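Local structure of kallistatin (Homo sapiens, 6F4V) at residues R145-D150 with K319-V324; Y166-A171 with G328-A333. The protein inhibits tissue kallikrein by forming an equimolar, heat- and SDS-stable complex with it while being cleaved at its reactive site. All coordinates share one frame; numbering follows the deposited sequence.

Overall arrangement
Interactions 1 and 2 lie at adjacent places in the large serpin sheet, their centres about 8 Å apart. Strand 328-340 runs between strands 159-172 and 312-324: interaction 2 joins it to the first, while interaction 1 lays the loop after helix 129-143 over the second. Backbone bonds from Thr321 to Ala332 and from Asp323 to Glu330 link the two contacts. Interaction 2 is buried, strand to strand, and gripped by regular backbone bonds; it covers 487 Å², summed over both sides. Interaction 1, with 328 Å², is only partly buried and relies on side chains, chiefly a lysine tip on carbonyls and one isoleucine.

Interaction 1 of 2, residues R145-D150 with K319-V324; sequences RGKIVD and KATLDV
The side chains of Lys319 and Ile148 run alongside each other in opposing directions where the loop after helix 129-143 lies roughly antiparallel along strand 312-324 in the large sheet of the serpin fold, the connection that follows helix F in family nomenclature. The amine of Lys319 carries the polar part. Its NZ donates to Val149 O at 2.8 Å, with a C=O...N angle of 162°, so the donor lies nearly in line with the carbonyl. A second bond from NZ to Asp150 O is weak at 3.4 Å, and the Asp150 carboxylate, whose OD2 is 5.6 Å from Lys319 NZ, is too far from it for a salt bridge. The lysine chain bends at chi3 (94°), which turns its end onto these carbonyls. An alanine here would probably leave Val149 O without its amine partner and let the loop around Val149 and Asp150 move more freely.

Ile148 supplies the apolar part. Its CD1 lies over the strand, 3.8 Å from Ala320 CA and near Lys319 O and Thr321 CG2, while its CG2 meets Lys319 CB at 4.0 Å. Thr321 OG1 approaches Lys147 CB at 3.5 Å, a van der Waals contact made as the two side chains cross obliquely. Lys147 is bent at chi2 and chi3, and a water may bridge its NZ to Asp323 OD2; with two conformers modelled for Asp323, this bridge is doubtful.

Further out, strand 319-324 is held by backbone bonds, among them Thr321 with Ala332. The loop is set by the helix it leaves: Ile148 also packs on Val140, and Arg145, with positive phi, is the C-prime residue of a Schellman motif in which Gly146 N bonds to Lys141 O.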
# COMPACT_ATOMS: atom_id res chain seq x y z
N ARG A 145 6.95 12.35 -6.27
CA ARG A 145 8.24 13.04 -6.02
C ARG A 145 9.44 12.21 -6.44
O ARG A 145 10.42 12.08 -5.69
CB ARG A 145 8.36 13.47 -4.57
CG ARG A 145 7.20 14.33 -4.13
CD ARG A 145 7.58 15.25 -2.97
NE ARG A 145 6.40 16.00 -2.50
CZ ARG A 145 5.97 17.16 -3.01
NH1 ARG A 145 6.60 17.77 -4.02
NH2 ARG A 145 4.88 17.72 -2.49
N GLY A 146 9.32 11.59 -7.61
CA GLY A 146 10.38 10.82 -8.20
C GLY A 146 10.53 9.38 -7.78
O GLY A 146 11.37 8.67 -8.33
N LYS A 147 9.72 8.93 -6.82
CA LYS A 147 9.89 7.60 -6.24
C LYS A 147 9.37 6.44 -7.08
O LYS A 147 9.98 5.38 -7.10
CB LYS A 147 9.24 7.55 -4.85
CG LYS A 147 9.82 8.53 -3.84
CD LYS A 147 11.34 8.54 -3.77
CE LYS A 147 11.87 7.18 -3.38
NZ LYS A 147 13.34 7.18 -3.18
N ILE A 148 8.23 6.61 -7.72
CA ILE A 148 7.67 5.55 -8.57
C ILE A 148 7.93 5.84 -10.04
O ILE A 148 7.26 6.66 -10.65
CB ILE A 148 6.17 5.31 -8.32
CG1 ILE A 148 5.89 5.11 -6.83
CG2 ILE A 148 5.72 4.12 -9.17
CD1 ILE A 148 6.66 3.99 -6.15
N VAL A 149 8.91 5.11 -10.57
CA VAL A 149 9.41 5.23 -11.94
C VAL A 149 8.97 3.98 -12.73
O VAL A 149 9.00 2.85 -12.20
CB VAL A 149 10.98 5.32 -11.91
CG1 VAL A 149 11.56 5.69 -13.27
CG2 VAL A 149 11.44 6.38 -10.90
N ASP A 150 8.58 4.18 -13.97
CA ASP A 150 8.22 3.12 -14.89
C ASP A 150 7.09 2.22 -14.35
O ASP A 150 7.17 0.99 -14.40
CB ASP A 150 9.47 2.32 -15.34
CG ASP A 150 10.55 3.23 -16.00
OD1 ASP A 150 10.22 4.26 -16.65
OD2 ASP A 150 11.76 2.89 -15.86
N LYS A 319 3.64 -0.70 -7.93
CA LYS A 319 4.98 -0.51 -7.41
C LYS A 319 4.94 0.37 -6.20
O LYS A 319 4.08 1.25 -6.08
CB LYS A 319 5.89 0.14 -8.45
CG LYS A 319 6.05 -0.69 -9.72
CD LYS A 319 6.93 0.03 -10.74
CE LYS A 319 8.38 -0.39 -10.64
NZ LYS A 319 9.17 0.07 -11.84
N ALA A 320 5.88 0.12 -5.31
CA ALA A 320 5.94 0.86 -4.06
C ALA A 320 7.38 0.96 -3.54
O ALA A 320 8.19 0.05 -3.77
CB ALA A 320 5.06 0.22 -3.03
N THR A 321 7.65 2.03 -2.79
CA THR A 321 8.99 2.24 -2.19
C THR A 321 8.88 2.75 -0.77
O THR A 321 7.99 3.53 -0.46
CB THR A 321 9.85 3.29 -2.98
OG1 THR A 321 9.19 4.57 -2.95
CG2 THR A 321 10.00 2.92 -4.40
N LEU A 322 9.82 2.32 0.06
CA LEU A 322 9.94 2.72 1.47
C LEU A 322 11.35 3.24 1.72
O LEU A 322 12.31 2.55 1.35
CB LEU A 322 9.74 1.50 2.38
CG LEU A 322 9.84 1.72 3.91
CD1 LEU A 322 8.84 2.76 4.37
CD2 LEU A 322 9.65 0.42 4.66
N ASP A 323 11.43 4.40 2.37
CA ASP A 323 12.70 5.03 2.75
C ASP A 323 12.60 5.48 4.20
O ASP A 323 11.80 6.38 4.53
CB ASP A 323 12.99 6.23 1.82
CG ASP A 323 14.38 6.81 2.00
OD1 ASP A 323 15.00 6.61 3.06
OD2 ASP A 323 14.86 7.51 1.10
N VAL A 324 13.41 4.88 5.06
CA VAL A 324 13.44 5.15 6.48
C VAL A 324 14.80 5.75 6.82
O VAL A 324 15.85 5.18 6.50
CB VAL A 324 13.18 3.85 7.28
CG1 VAL A 324 13.53 4.01 8.75
CG2 VAL A 324 11.70 3.41 7.09
O HOH W 1 13.84 8.97 -1.10

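Interaction 2 of 2, residues Y166-A171 with G328-A333; sequences YIYFKA and GTEAAA
Ile167 to Ala171 pair with Ala333 to Thr329, the strand axes 4.7 Å apart and their directions almost exactly antiparallel, held by six backbone hydrogen bonds. This is the insertion of a serpin reactive-centre loop into the large sheet: strand 328-340 lies between strands 159-172 and 312-324, as in cleaved serpins. Ile167, Phe169 and Ala171 form hydrogen-bonded pairs with Ala333, Ala331 and Thr329, whereas Tyr168-Ala332 and Lys170-Glu330 are non-hydrogen-bonded pairs. The bonds are not equally straight: Ala331 N reaches Phe169 O with an N-H...O angle of 170°, but the return bond from Phe169 N to Ala331 O is bent to 138°. CA-H...O contacts supplement the ladder, including Glu330 CA to Phe169 O at 3.3 Å.

Side chains alternate between the two faces. On the face of Ile167 and Phe169 the inserted strand offers small groups: Ile167 CG2 meets Ala333 CB at 3.8 Å, and Phe169 CD2 lies 4.2 Å from Ala331 CB. Aromatic packing from another chain reaches Ile167, Phe169 and Ala331, while Phe169 also meets Tyr224, a sodium-site residue, edge-to-face. Thr329 OG1 bonds to the hydroxyl of that same Tyr224.

The other face carries the polar contact. Tyr168 CD1 touches Ala332 CB at 4.0 Å, and with its own CG anti to the backbone N (chi1 -177°) the Tyr168 ring reaches diagonally to Glu330. Glu330, likewise anti and extended beyond CG, also touches Lys147, and Lys170 NZ stands 5.0 Å from Glu330 OE2, not close enough for a salt bridge. Tyr168 OH and Glu330 OE2 are modelled 2.5 Å apart, very short for a hydrogen bond, so the exact length is doubtful. The carboxylate stands steeply inclined to the ring, and Glu330 OE2 takes the bond from Tyr168 OH at the ring's edge, in its plane.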
# COMPACT_ATOMS: atom_id res chain seq x y z
N TYR A 166 -2.15 6.94 -7.20
CA TYR A 166 -0.86 7.02 -6.51
C TYR A 166 -1.10 7.49 -5.08
O TYR A 166 -2.15 8.12 -4.77
CB TYR A 166 0.11 7.97 -7.25
CG TYR A 166 -0.41 9.38 -7.19
CD1 TYR A 166 -0.12 10.22 -6.10
CD2 TYR A 166 -1.25 9.87 -8.20
CE1 TYR A 166 -0.64 11.50 -6.02
CE2 TYR A 166 -1.76 11.15 -8.13
CZ TYR A 166 -1.45 11.96 -7.06
OH TYR A 166 -1.99 13.23 -6.99
N ILE A 167 -0.13 7.20 -4.23
CA ILE A 167 -0.08 7.68 -2.88
C ILE A 167 1.36 8.08 -2.63
O ILE A 167 2.30 7.40 -3.03
CB ILE A 167 -0.58 6.62 -1.86
CG1 ILE A 167 -0.45 7.13 -0.41
CG2 ILE A 167 0.13 5.28 -2.03
CD1 ILE A 167 -1.19 6.30 0.62
N TYR A 168 1.50 9.23 -1.98
CA TYR A 168 2.77 9.76 -1.56
C TYR A 168 2.64 10.13 -0.08
O TYR A 168 1.69 10.81 0.30
CB TYR A 168 3.18 10.97 -2.37
CG TYR A 168 4.55 11.45 -1.93
CD1 TYR A 168 5.70 10.79 -2.33
CD2 TYR A 168 4.68 12.52 -1.04
CE1 TYR A 168 6.95 11.19 -1.88
CE2 TYR A 168 5.94 12.93 -0.58
CZ TYR A 168 7.07 12.27 -1.01
OH TYR A 168 8.34 12.65 -0.58
N PHE A 169 3.60 9.67 0.72
CA PHE A 169 3.60 9.80 2.16
C PHE A 169 4.97 10.21 2.62
O PHE A 169 5.95 9.51 2.39
CB PHE A 169 3.25 8.44 2.77
CG PHE A 169 3.30 8.39 4.27
CD1 PHE A 169 2.22 8.78 5.01
CD2 PHE A 169 4.41 7.90 4.92
CE1 PHE A 169 2.24 8.71 6.40
CE2 PHE A 169 4.44 7.81 6.32
CZ PHE A 169 3.34 8.21 7.05
N LYS A 170 5.06 11.34 3.32
CA LYS A 170 6.33 11.75 3.91
C LYS A 170 6.01 12.35 5.26
O LYS A 170 5.19 13.28 5.38
CB LYS A 170 7.06 12.77 3.00
CG LYS A 170 8.46 13.13 3.55
CD LYS A 170 9.36 13.83 2.52
CE LYS A 170 8.86 15.15 2.01
NZ LYS A 170 9.77 15.67 0.90
N ALA A 171 6.63 11.78 6.28
CA ALA A 171 6.26 12.09 7.65
C ALA A 171 7.45 12.07 8.56
O ALA A 171 8.24 11.15 8.55
CB ALA A 171 5.23 11.06 8.14
N GLY A 328 12.56 10.69 9.52
CA GLY A 328 11.23 10.12 9.33
C GLY A 328 11.18 9.04 8.28
O GLY A 328 12.16 8.34 7.99
N THR A 329 10.00 8.90 7.68
CA THR A 329 9.73 7.91 6.64
C THR A 329 9.16 8.57 5.41
O THR A 329 8.32 9.45 5.53
CB THR A 329 8.67 6.89 7.17
OG1 THR A 329 9.22 6.20 8.30
CG2 THR A 329 8.25 5.87 6.12
N GLU A 330 9.61 8.12 4.24
CA GLU A 330 9.00 8.44 2.98
C GLU A 330 8.54 7.13 2.34
O GLU A 330 9.29 6.16 2.27
CB GLU A 330 9.97 9.14 2.04
CG GLU A 330 9.36 9.59 0.72
CD GLU A 330 10.42 10.06 -0.27
OE1 GLU A 330 11.45 9.38 -0.37
OE2 GLU A 330 10.21 11.07 -0.93
N ALA A 331 7.29 7.12 1.93
CA ALA A 331 6.71 5.93 1.25
C ALA A 331 5.85 6.38 0.08
O ALA A 331 5.13 7.37 0.17
CB ALA A 331 5.94 5.06 2.25
N ALA A 332 5.95 5.67 -1.04
CA ALA A 332 5.19 5.98 -2.20
C ALA A 332 4.73 4.70 -2.88
O ALA A 332 5.33 3.64 -2.72
CB ALA A 332 5.99 6.85 -3.16
N ALA A 333 3.64 4.83 -3.62
CA ALA A 333 3.13 3.71 -4.40
C ALA A 333 2.20 4.18 -5.48
O ALA A 333 1.66 5.29 -5.44
CB ALA A 333 2.43 2.69 -3.50